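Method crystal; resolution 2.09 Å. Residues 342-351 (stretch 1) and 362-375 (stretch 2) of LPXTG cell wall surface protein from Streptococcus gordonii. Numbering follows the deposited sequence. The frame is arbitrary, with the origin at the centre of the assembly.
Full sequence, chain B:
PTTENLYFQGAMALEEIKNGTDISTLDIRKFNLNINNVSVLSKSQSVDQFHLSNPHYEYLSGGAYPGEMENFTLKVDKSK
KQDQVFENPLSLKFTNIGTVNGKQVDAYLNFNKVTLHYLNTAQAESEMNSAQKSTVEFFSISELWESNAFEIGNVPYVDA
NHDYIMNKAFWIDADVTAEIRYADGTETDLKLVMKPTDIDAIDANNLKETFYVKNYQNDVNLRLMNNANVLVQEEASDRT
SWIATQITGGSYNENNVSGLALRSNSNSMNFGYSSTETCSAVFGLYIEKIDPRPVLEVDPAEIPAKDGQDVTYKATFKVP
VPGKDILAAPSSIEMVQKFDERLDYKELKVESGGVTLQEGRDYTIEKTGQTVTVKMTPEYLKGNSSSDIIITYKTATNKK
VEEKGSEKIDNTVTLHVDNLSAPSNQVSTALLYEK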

ATOM      1  N   ARG B 342     -12.132  -6.199 -34.450  1.00 20.90           N
ATOM      2  CA  ARG B 342     -13.170  -5.938 -35.443  1.00 26.03           C
ATOM      3  C   ARG B 342     -13.387  -4.440 -35.671  1.00 30.40           C
ATOM      4  O   ARG B 342     -14.272  -4.045 -36.440  1.00 24.95           O
ATOM      5  CB  ARG B 342     -14.477  -6.617 -35.030  1.00 30.70           C
ATOM      6  CG  ARG B 342     -14.378  -8.133 -35.058  1.00 29.34           C
ATOM      7  CD  ARG B 342     -15.552  -8.768 -34.362  1.00 27.81           C
ATOM      8  NE  ARG B 342     -15.500  -8.601 -32.914  1.00 23.95           N
ATOM      9  CZ  ARG B 342     -16.385  -9.140 -32.091  1.00 32.85           C
ATOM     10  NH1 ARG B 342     -17.380  -9.858 -32.591  1.00 33.42           N
ATOM     11  NH2 ARG B 342     -16.282  -8.968 -30.782  1.00 31.55           N
ATOM     12  N   LEU B 343     -12.580  -3.618 -34.999  1.00 22.12           N
ATOM     13  CA  LEU B 343     -12.674  -2.170 -35.123  1.00 31.10           C
ATOM     14  C   LEU B 343     -11.404  -1.574 -35.702  1.00 25.89           C
ATOM     15  O   LEU B 343     -10.300  -2.009 -35.372  1.00 27.23           O
ATOM     16  CB  LEU B 343     -12.919  -1.529 -33.756  1.00 23.92           C
ATOM     17  CG  LEU B 343     -14.236  -1.758 -33.014  1.00 26.16           C
ATOM     18  CD1 LEU B 343     -14.171  -1.044 -31.649  1.00 25.72           C
ATOM     19  CD2 LEU B 343     -15.451  -1.286 -33.824  1.00 17.41           C
ATOM     20  N   ASP B 344     -11.563  -0.573 -36.561  1.00 21.94           N
ATOM     21  CA  ASP B 344     -10.445   0.273 -36.952  1.00 25.14           C
ATOM     22  C   ASP B 344     -10.495   1.598 -36.174  1.00 27.70           C
ATOM     23  O   ASP B 344     -11.514   2.295 -36.183  1.00 27.04           O
ATOM     24  CB  ASP B 344     -10.495   0.586 -38.449  1.00 24.46           C
ATOM     25  CG  ASP B 344     -10.315  -0.648 -39.321  1.00 38.58           C
ATOM     26  OD1 ASP B 344      -9.692  -1.632 -38.854  1.00 27.93           O
ATOM     27  OD2 ASP B 344     -10.808  -0.626 -40.473  1.00 35.10           O
ATOM     28  N   TYR B 345      -9.392   1.949 -35.526  1.00 26.44           N
ATOM     29  CA  TYR B 345      -9.259   3.247 -34.879  1.00 27.39           C
ATOM     30  C   TYR B 345      -9.183   4.353 -35.925  1.00 30.25           C
ATOM     31  O   TYR B 345      -8.362   4.290 -36.834  1.00 31.49           O
ATOM     32  CB  TYR B 345      -8.006   3.284 -34.002  1.00 24.81           C
ATOM     33  CG  TYR B 345      -7.601   4.683 -33.573  1.00 31.60           C
ATOM     34  CD1 TYR B 345      -8.324   5.372 -32.603  1.00 25.96           C
ATOM     35  CD2 TYR B 345      -6.502   5.316 -34.144  1.00 27.41           C
ATOM     36  CE1 TYR B 345      -7.962   6.659 -32.213  1.00 24.35           C
ATOM     37  CE2 TYR B 345      -6.131   6.596 -33.762  1.00 26.88           C
ATOM     38  CZ  TYR B 345      -6.864   7.263 -32.793  1.00 31.52           C
ATOM     39  OH  TYR B 345      -6.497   8.535 -32.413  1.00 31.35           O
ATOM     40  N   LYS B 346     -10.021   5.375 -35.785  1.00 24.44           N
ATOM     41  CA  LYS B 346     -10.018   6.493 -36.734  1.00 36.72           C
ATOM     42  C   LYS B 346      -9.275   7.732 -36.223  1.00 36.24           C
ATOM     43  O   LYS B 346      -8.310   8.179 -36.844  1.00 33.78           O
ATOM     44  CB  LYS B 346     -11.447   6.849 -37.157  1.00 30.44           C
ATOM     45  CG  LYS B 346     -12.077   5.774 -38.023  1.00 39.16           C
ATOM     46  CD  LYS B 346     -13.583   5.949 -38.131  1.00 59.91           C
ATOM     47  CE  LYS B 346     -13.993   7.266 -38.788  1.00 70.15           C
ATOM     48  NZ  LYS B 346     -15.462   7.254 -39.037  1.00 65.38           N
ATOM     49  N   GLU B 347      -9.717   8.281 -35.095  1.00 32.99           N
ATOM     50  CA  GLU B 347      -9.076   9.457 -34.511  1.00 29.12           C
ATOM     51  C   GLU B 347      -9.678   9.680 -33.145  1.00 27.53           C
ATOM     52  O   GLU B 347     -10.626   8.994 -32.771  1.00 25.84           O
ATOM     53  CB  GLU B 347      -9.355  10.685 -35.371  1.00 26.44           C
ATOM     54  CG  GLU B 347     -10.841  10.940 -35.501  1.00 35.64           C
ATOM     55  CD  GLU B 347     -11.173  12.106 -36.410  1.00 44.83           C
ATOM     56  OE1 GLU B 347     -11.071  11.948 -37.638  1.00 52.72           O
ATOM     57  OE2 GLU B 347     -11.548  13.176 -35.898  1.00 48.04           O
ATOM     58  N   LEU B 348      -9.142  10.645 -32.407  1.00 24.00           N
ATOM     59  CA  LEU B 348      -9.690  10.986 -31.093  1.00 26.54           C
ATOM     60  C   LEU B 348      -9.488  12.460 -30.778  1.00 28.63           C
ATOM     61  O   LEU B 348      -8.635  13.118 -31.373  1.00 25.34           O
ATOM     62  CB  LEU B 348      -9.016  10.152 -29.997  1.00 20.81           C
ATOM     63  CG  LEU B 348      -7.531  10.430 -29.784  1.00 18.41           C
ATOM     64  CD1 LEU B 348      -7.316  11.705 -28.974  1.00 26.43           C
ATOM     65  CD2 LEU B 348      -6.881   9.257 -29.073  1.00 22.48           C
ATOM     66  N   LYS B 349     -10.236  12.959 -29.800  1.00 23.16           N
ATOM     67  CA  LYS B 349     -10.035  14.314 -29.305  1.00 30.16           C
ATOM     68  C   LYS B 349     -10.020  14.288 -27.778  1.00 30.19           C
ATOM     69  O   LYS B 349     -10.593  13.390 -27.156  1.00 26.38           O
ATOM     70  CB  LYS B 349     -11.128  15.267 -29.823  1.00 35.59           C
ATOM     71  CG  LYS B 349     -12.496  15.057 -29.191  1.00 39.38           C
ATOM     72  CD  LYS B 349     -13.519  16.115 -29.638  1.00 45.67           C
ATOM     73  CE  LYS B 349     -14.944  15.704 -29.233  1.00 58.16           C
ATOM     74  NZ  LYS B 349     -16.014  16.618 -29.781  1.00 63.93           N
ATOM     75  N   VAL B 350      -9.362  15.275 -27.190  1.00 20.68           N
ATOM     76  CA  VAL B 350      -9.187  15.347 -25.746  1.00 22.78           C
ATOM     77  C   VAL B 350      -9.674  16.705 -25.260  1.00 29.55           C
ATOM     78  O   VAL B 350      -9.256  17.733 -25.786  1.00 26.99           O
ATOM     79  CB  VAL B 350      -7.700  15.213 -25.372  1.00 25.30           C
ATOM     80  CG1 VAL B 350      -7.525  15.163 -23.864  1.00 21.68           C
ATOM     81  CG2 VAL B 350      -7.071  13.971 -26.050  1.00 24.96           C
ATOM     82  N   GLU B 351     -10.571  16.706 -24.277  1.00 26.79           N
ATOM     83  CA  GLU B 351     -11.131  17.945 -23.736  1.00 27.21           C
ATOM     84  C   GLU B 351     -10.987  17.952 -22.228  1.00 31.90           C
ATOM     85  O   GLU B 351     -10.994  16.898 -21.595  1.00 25.57           O
ATOM     86  CB  GLU B 351     -12.627  18.043 -24.035  1.00 23.84           C
ATOM     87  CG  GLU B 351     -13.010  17.952 -25.500  1.00 41.65           C
ATOM     88  CD  GLU B 351     -14.504  17.780 -25.697  1.00 51.17           C
ATOM     89  OE1 GLU B 351     -15.034  16.704 -25.342  1.00 48.21           O
ATOM     90  OE2 GLU B 351     -15.153  18.720 -26.204  1.00 63.95           O
ATOM     91  N   ASP B 362      -0.625  19.638 -25.427  1.00 27.52           N
ATOM     92  CA  ASP B 362      -1.246  19.155 -24.201  1.00 26.84           C
ATOM     93  C   ASP B 362      -1.097  17.644 -24.041  1.00 27.70           C
ATOM     94  O   ASP B 362      -0.985  17.136 -22.928  1.00 29.90           O
ATOM     95  CB  ASP B 362      -2.726  19.517 -24.181  1.00 25.52           C
ATOM     96  CG  ASP B 362      -2.959  21.009 -24.179  1.00 36.83           C
ATOM     97  OD1 ASP B 362      -2.311  21.702 -23.362  1.00 29.60           O
ATOM     98  OD2 ASP B 362      -3.784  21.482 -24.993  1.00 25.72           O
ATOM     99  N   TYR B 363      -1.109  16.931 -25.159  1.00 25.33           N
ATOM    100  CA  TYR B 363      -0.988  15.490 -25.124  1.00 31.06           C
ATOM    101  C   TYR B 363      -0.320  14.970 -26.388  1.00 26.98           C
ATOM    102  O   TYR B 363      -0.214  15.685 -27.392  1.00 32.09           O
ATOM    103  CB  TYR B 363      -2.370  14.851 -24.966  1.00 19.32           C
ATOM    104  CG  TYR B 363      -3.279  15.046 -26.162  1.00 25.03           C
ATOM    105  CD1 TYR B 363      -3.309  14.119 -27.202  1.00 21.17           C
ATOM    106  CD2 TYR B 363      -4.111  16.152 -26.247  1.00 23.68           C
ATOM    107  CE1 TYR B 363      -4.150  14.294 -28.294  1.00 22.40           C
ATOM    108  CE2 TYR B 363      -4.952  16.339 -27.330  1.00 27.47           C
ATOM    109  CZ  TYR B 363      -4.972  15.409 -28.348  1.00 27.45           C
ATOM    110  OH  TYR B 363      -5.819  15.603 -29.414  1.00 24.32           O
ATOM    111  N   THR B 364       0.132  13.720 -26.325  1.00 23.37           N
ATOM    112  CA  THR B 364       0.616  13.011 -27.508  1.00 26.65           C
ATOM    113  C   THR B 364      -0.106  11.680 -27.621  1.00 33.97           C
ATOM    114  O   THR B 364      -0.675  11.180 -26.647  1.00 27.07           O
ATOM    115  CB  THR B 364       2.115  12.724 -27.448  1.00 27.65           C
ATOM    116  OG1 THR B 364       2.395  11.910 -26.301  1.00 27.48           O
ATOM    117  CG2 THR B 364       2.907  14.016 -27.359  1.00 31.70           C
ATOM    118  N   ILE B 365      -0.071  11.108 -28.817  1.00 27.90           N
ATOM    119  CA  ILE B 365      -0.819   9.903 -29.105  1.00 27.50           C
ATOM    120  C   ILE B 365       0.148   8.869 -29.636  1.00 36.24           C
ATOM    121  O   ILE B 365       0.897   9.128 -30.578  1.00 33.88           O
ATOM    122  CB  ILE B 365      -1.882  10.139 -30.177  1.00 27.95           C
ATOM    123  CG1 ILE B 365      -2.966  11.095 -29.676  1.00 19.60           C
ATOM    124  CG2 ILE B 365      -2.500   8.820 -30.604  1.00 22.40           C
ATOM    125  CD1 ILE B 365      -3.993  11.415 -30.744  1.00 23.67           C
ATOM    126  N   GLU B 366       0.138   7.701 -29.017  1.00 28.78           N
ATOM    127  CA  GLU B 366       0.973   6.604 -29.457  1.00 23.99           C
ATOM    128  C   GLU B 366       0.060   5.467 -29.861  1.00 36.88           C
ATOM    129  O   GLU B 366      -0.816   5.063 -29.089  1.00 35.85           O
ATOM    130  CB  GLU B 366       1.900   6.168 -28.331  1.00 33.80           C
ATOM    131  CG  GLU B 366       2.636   4.872 -28.625  1.00 62.98           C
ATOM    132  CD  GLU B 366       3.586   4.489 -27.516  1.00 76.49           C
ATOM    133  OE1 GLU B 366       4.340   5.370 -27.050  1.00 79.97           O
ATOM    134  OE2 GLU B 366       3.566   3.313 -27.104  1.00 75.60           O
ATOM    135  N   LYS B 367       0.239   4.971 -31.080  1.00 25.98           N
ATOM    136  CA  LYS B 367      -0.545   3.841 -31.551  1.00 26.90           C
ATOM    137  C   LYS B 367       0.351   2.639 -31.844  1.00 36.56           C
ATOM    138  O   LYS B 367       1.330   2.744 -32.591  1.00 33.22           O
ATOM    139  CB  LYS B 367      -1.351   4.218 -32.801  1.00 27.57           C
ATOM    140  CG  LYS B 367      -2.284   3.113 -33.288  1.00 32.51           C
ATOM    141  CD  LYS B 367      -3.103   3.554 -34.486  1.00 32.98           C
ATOM    142  CE  LYS B 367      -4.071   2.460 -34.931  1.00 38.06           C
ATOM    143  NZ  LYS B 367      -3.347   1.248 -35.439  1.00 37.50           N
ATOM    144  N   THR B 368       0.017   1.501 -31.249  1.00 29.79           N
ATOM    145  CA  THR B 368       0.666   0.247 -31.598  1.00 29.03           C
ATOM    146  C   THR B 368      -0.397  -0.801 -31.878  1.00 35.71           C
ATOM    147  O   THR B 368      -1.009  -1.330 -30.953  1.00 31.15           O
ATOM    148  CB  THR B 368       1.590  -0.259 -30.479  1.00 38.65           C
ATOM    149  OG1 THR B 368       2.515   0.771 -30.119  1.00 41.13           O
ATOM    150  CG2 THR B 368       2.366  -1.476 -30.952  1.00 42.09           C
ATOM    151  N   GLY B 369      -0.619  -1.096 -33.158  1.00 33.46           N
ATOM    152  CA  GLY B 369      -1.661  -2.027 -33.541  1.00 30.07           C
ATOM    153  C   GLY B 369      -3.022  -1.514 -33.110  1.00 32.17           C
ATOM    154  O   GLY B 369      -3.417  -0.405 -33.474  1.00 29.42           O
ATOM    155  N   GLN B 370      -3.729  -2.322 -32.326  1.00 24.22           N
ATOM    156  CA  GLN B 370      -5.027  -1.957 -31.767  1.00 24.83           C
ATOM    157  C   GLN B 370      -4.947  -1.131 -30.468  1.00 31.44           C
ATOM    158  O   GLN B 370      -5.969  -0.681 -29.949  1.00 24.01           O
ATOM    159  CB  GLN B 370      -5.863  -3.218 -31.539  1.00 29.46           C
ATOM    160  CG  GLN B 370      -6.258  -3.927 -32.844  1.00 24.25           C
ATOM    161  CD  GLN B 370      -7.235  -3.105 -33.675  1.00 28.39           C
ATOM    162  OE1 GLN B 370      -6.840  -2.425 -34.624  1.00 25.80           O
ATOM    163  NE2 GLN B 370      -8.514  -3.175 -33.330  1.00 21.97           N
ATOM    164  N   THR B 371      -3.744  -0.927 -29.939  1.00 28.71           N
ATOM    165  CA  THR B 371      -3.597  -0.116 -28.729  1.00 28.07           C
ATOM    166  C   THR B 371      -3.324   1.349 -29.038  1.00 27.99           C
ATOM    167  O   THR B 371      -2.417   1.668 -29.797  1.00 24.22           O
ATOM    168  CB  THR B 371      -2.479  -0.640 -27.833  1.00 21.27           C
ATOM    169  OG1 THR B 371      -2.806  -1.964 -27.413  1.00 25.23           O
ATOM    170  CG2 THR B 371      -2.312   0.254 -26.605  1.00 20.21           C
ATOM    171  N   VAL B 372      -4.111   2.238 -28.438  1.00 22.43           N
ATOM    172  CA  VAL B 372      -3.895   3.672 -28.598  1.00 23.04           C
ATOM    173  C   VAL B 372      -3.717   4.353 -27.247  1.00 26.64           C
ATOM    174  O   VAL B 372      -4.583   4.258 -26.373  1.00 24.90           O
ATOM    175  CB  VAL B 372      -5.042   4.344 -29.365  1.00 25.22           C
ATOM    176  CG1 VAL B 372      -4.855   5.868 -29.366  1.00 24.76           C
ATOM    177  CG2 VAL B 372      -5.097   3.808 -30.783  1.00 26.04           C
ATOM    178  N   THR B 373      -2.588   5.029 -27.078  1.00 17.53           N
ATOM    179  CA  THR B 373      -2.228   5.580 -25.777  1.00 26.60           C
ATOM    180  C   THR B 373      -2.117   7.093 -25.820  1.00 27.37           C
ATOM    181  O   THR B 373      -1.390   7.650 -26.636  1.00 26.07           O
ATOM    182  CB  THR B 373      -0.910   4.982 -25.261  1.00 28.11           C
ATOM    183  OG1 THR B 373      -1.084   3.577 -25.058  1.00 27.84           O
ATOM    184  CG2 THR B 373      -0.487   5.629 -23.942  1.00 20.26           C
ATOM    185  N   VAL B 374      -2.852   7.756 -24.941  1.00 24.80           N
ATOM    186  CA  VAL B 374      -2.736   9.199 -24.810  1.00 22.68           C
ATOM    187  C   VAL B 374      -1.869   9.533 -23.607  1.00 21.50           C
ATOM    188  O   VAL B 374      -2.106   9.036 -22.510  1.00 19.40           O
ATOM    189  CB  VAL B 374      -4.104   9.871 -24.663  1.00 21.50           C
ATOM    190  CG1 VAL B 374      -3.925  11.359 -24.348  1.00 23.41           C
ATOM    191  CG2 VAL B 374      -4.919   9.660 -25.921  1.00 20.40           C
ATOM    192  N   LYS B 375      -0.863  10.377 -23.825  1.00 19.60           N
ATOM    193  CA  LYS B 375       0.053  10.784 -22.768  1.00 21.31           C
ATOM    194  C   LYS B 375      -0.016  12.287 -22.624  1.00 28.63           C
ATOM    195  O   LYS B 375       0.257  13.014 -23.587  1.00 24.50           O
ATOM    196  CB  LYS B 375       1.492  10.384 -23.120  1.00 20.51           C
ATOM    197  CG  LYS B 375       1.651   8.924 -23.535  1.00 28.27           C
ATOM    198  CD  LYS B 375       3.108   8.581 -23.842  1.00 39.99           C
ATOM    199  CE  LYS B 375       3.241   7.156 -24.385  1.00 46.77           C
ATOM    200  NZ  LYS B 375       4.643   6.650 -24.285  1.00 50.72           N
TER
HETATM  201  O   HOH W   1      -7.726  -2.568 -37.323  1.00 27.50           O
HETATM  202  O   HOH W   2      -7.109   0.244 -35.450  1.00 23.72           O
HETATM  203  O   HOH W   3      -5.791  14.235 -31.774  1.00 25.76           O
HETATM  204  O   HOH W   4      -7.884  17.191 -28.934  1.00 19.78           O

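Strand 343-351 packs against a hairpin made of strands 363-368 and 371-375. Its axis lies 9.5 Å from each hairpin strand, and side chains fill the gap; no backbone-to-backbone hydrogen bond joins the two stretches. Tyr-345, Leu-348 and Val-350 point toward the hairpin. They meet Tyr-363, Ile-365, Lys-367, Val-372 and Val-374, which point back.

Tyr-345 has chi1 at 165° (t). Its ring presents one face to Val-372, whose CG2 sits 3.9 Å from the ring centroid and 12° off the normal. This is a CH-pi contact. Lys-367 runs past the same ring with chi1 to chi3 all t, bringing CE to 3.8 Å from Tyr-345 CD2. Its chi4 then turns to m, and NZ donates a hydrogen bond to Gly-369 O at 2.6 Å. The aliphatic chain thus packs beside the tyrosine while NZ bonds back to the turn.

Leu-348 adopts chi1 p and chi2 p. In this conformation the branched end sits between the two hairpin strands, touching both. Leu-348 CD1 lies 3.8 Å from Ile-365 CD1, and Leu-348 CD2 lies 3.7 Å from Val-374 CG2.

Val-350 is t and places CG2 over a face of the Tyr-363 ring, 3.4 Å from the centroid and 13° off the normal. Tyr-363 has chi1 at 67° (p). Its OH reaches the backbone of the first strand through water: water 3 also bonds Leu-348 O, and water 4 bonds Val-350 N.

Gln-370 follows Gly-369 in a type II' turn. Its CA-to-CB bond points sideways, but with chi1 and chi2 both m its amide comes nearer. NE2 donates to Leu-343 O at 3.0 Å and 161°, the only direct hydrogen bond between the stretches. OE1 accepts from water 2, which in turn accepts from Tyr-345 N.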